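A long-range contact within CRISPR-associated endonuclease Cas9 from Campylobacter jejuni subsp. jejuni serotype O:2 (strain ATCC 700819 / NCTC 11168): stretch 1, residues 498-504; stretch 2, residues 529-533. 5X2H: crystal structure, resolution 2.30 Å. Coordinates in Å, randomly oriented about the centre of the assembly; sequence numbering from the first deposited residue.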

# COMPACT_ATOMS: atom_id res chain seq x y z
N VAL A 498 -19.83 -5.26 -5.43
CA VAL A 498 -20.47 -4.20 -6.20
C VAL A 498 -21.98 -4.40 -6.23
O VAL A 498 -22.76 -3.44 -6.17
CB VAL A 498 -19.87 -4.12 -7.61
CG1 VAL A 498 -20.68 -3.18 -8.49
CG2 VAL A 498 -18.42 -3.67 -7.55
N LEU A 499 -22.42 -5.66 -6.32
CA LEU A 499 -23.85 -5.95 -6.37
C LEU A 499 -24.54 -5.59 -5.06
O LEU A 499 -25.57 -4.91 -5.06
CB LEU A 499 -24.06 -7.42 -6.72
CG LEU A 499 -25.50 -7.95 -6.78
CD1 LEU A 499 -25.68 -8.85 -7.99
CD2 LEU A 499 -25.86 -8.69 -5.50
N ASN A 500 -23.98 -6.04 -3.93
CA ASN A 500 -24.57 -5.71 -2.63
C ASN A 500 -24.52 -4.22 -2.36
O ASN A 500 -25.45 -3.65 -1.77
CB ASN A 500 -23.86 -6.48 -1.52
CG ASN A 500 -24.10 -7.97 -1.58
OD1 ASN A 500 -25.22 -8.42 -1.85
ND2 ASN A 500 -23.05 -8.75 -1.33
N TYR A 501 -23.44 -3.56 -2.78
CA TYR A 501 -23.31 -2.12 -2.62
C TYR A 501 -24.32 -1.37 -3.47
O TYR A 501 -24.79 -0.29 -3.08
CB TYR A 501 -21.86 -1.73 -2.94
CG TYR A 501 -21.57 -0.29 -3.34
CD1 TYR A 501 -22.04 0.78 -2.59
CD2 TYR A 501 -20.76 -0.02 -4.43
CE1 TYR A 501 -21.74 2.09 -2.95
CE2 TYR A 501 -20.45 1.28 -4.79
CZ TYR A 501 -20.94 2.33 -4.05
OH TYR A 501 -20.62 3.61 -4.43
N THR A 502 -24.72 -1.94 -4.61
CA THR A 502 -25.67 -1.25 -5.48
C THR A 502 -27.10 -1.43 -5.00
O THR A 502 -27.88 -0.46 -4.99
CB THR A 502 -25.52 -1.74 -6.92
OG1 THR A 502 -24.17 -1.55 -7.35
CG2 THR A 502 -26.45 -0.98 -7.85
N LYS A 503 -27.48 -2.64 -4.59
CA LYS A 503 -28.86 -2.86 -4.17
C LYS A 503 -29.15 -2.35 -2.77
O LYS A 503 -30.33 -2.19 -2.42
CB LYS A 503 -29.22 -4.35 -4.27
CG LYS A 503 -28.50 -5.27 -3.29
CD LYS A 503 -29.09 -6.67 -3.38
CE LYS A 503 -28.18 -7.72 -2.76
NZ LYS A 503 -28.07 -7.61 -1.28
N ASP A 504 -28.12 -2.09 -1.96
CA ASP A 504 -28.35 -1.54 -0.63
C ASP A 504 -28.55 -0.03 -0.63
O ASP A 504 -29.12 0.50 0.33
CB ASP A 504 -27.18 -1.89 0.30
CG ASP A 504 -27.26 -3.30 0.84
OD1 ASP A 504 -28.17 -4.05 0.43
OD2 ASP A 504 -26.42 -3.65 1.69
N HIS A 529 -33.47 -6.04 -8.29
CA HIS A 529 -33.10 -5.09 -9.33
C HIS A 529 -31.65 -5.23 -9.79
O HIS A 529 -31.33 -4.79 -10.89
CB HIS A 529 -33.32 -3.65 -8.84
CG HIS A 529 -34.75 -3.33 -8.55
ND1 HIS A 529 -35.65 -2.96 -9.53
CD2 HIS A 529 -35.45 -3.31 -7.39
CE1 HIS A 529 -36.83 -2.74 -8.99
NE2 HIS A 529 -36.73 -2.94 -7.69
N VAL A 530 -30.79 -5.82 -8.97
CA VAL A 530 -29.38 -6.02 -9.32
C VAL A 530 -29.12 -7.51 -9.39
O VAL A 530 -29.40 -8.24 -8.43
CB VAL A 530 -28.45 -5.34 -8.31
CG1 VAL A 530 -27.04 -5.22 -8.88
CG2 VAL A 530 -28.99 -3.98 -7.91
N GLU A 531 -28.59 -7.97 -10.52
CA GLU A 531 -28.32 -9.38 -10.74
C GLU A 531 -26.94 -9.56 -11.34
O GLU A 531 -26.41 -8.66 -12.00
CB GLU A 531 -29.37 -10.02 -11.66
N ALA A 532 -26.35 -10.73 -11.09
CA ALA A 532 -25.05 -11.09 -11.62
C ALA A 532 -25.21 -12.10 -12.75
O ALA A 532 -26.07 -12.99 -12.68
CB ALA A 532 -24.15 -11.66 -10.53
N LYS A 533 -24.39 -11.95 -13.79
CA LYS A 533 -24.41 -12.86 -14.93
C LYS A 533 -23.25 -13.84 -14.83
O LYS A 533 -22.12 -13.45 -14.52
CB LYS A 533 -24.34 -12.08 -16.25

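V530 and L499 carry most of this contact between a helix and a strand. The strand runs nearly antiparallel to the helix, at 168°, and the two axes come within 8.5 Å. No hydrogen bond links the two stretches among the atoms modelled, so the contact is one of packing.

V530 points its CA-to-CB bond toward the helix and is buried. CG1 of V530 lies 3.8 Å from CG of L499. CG2 of V530 lies 3.7 Å from CB of K503 and 3.9 Å from CG2 of T502. The valine thus sits against L499 and, about one helical turn on, T502 and K503, all of which point CA-to-CB toward the strand.

L499 also points toward the strand. CD1 of L499 reaches the strand backbone, 3.6 Å from C of E531, and lies 4.1 Å from CB of A532. The CA-to-CB bond of E531 points away, and its side chain is modelled only to CB.

K503 contributes the start of its side chain, and its end leads away. There NZ of K503 donates a hydrogen bond to OD1 of N500 at 3.0 Å. T502 offers its methyl to V530, while its OG1 donates to O of V498 at 2.6 Å. OG1 of T502 also bonds elsewhere in the structure, and the closest atoms to the valine are carbons.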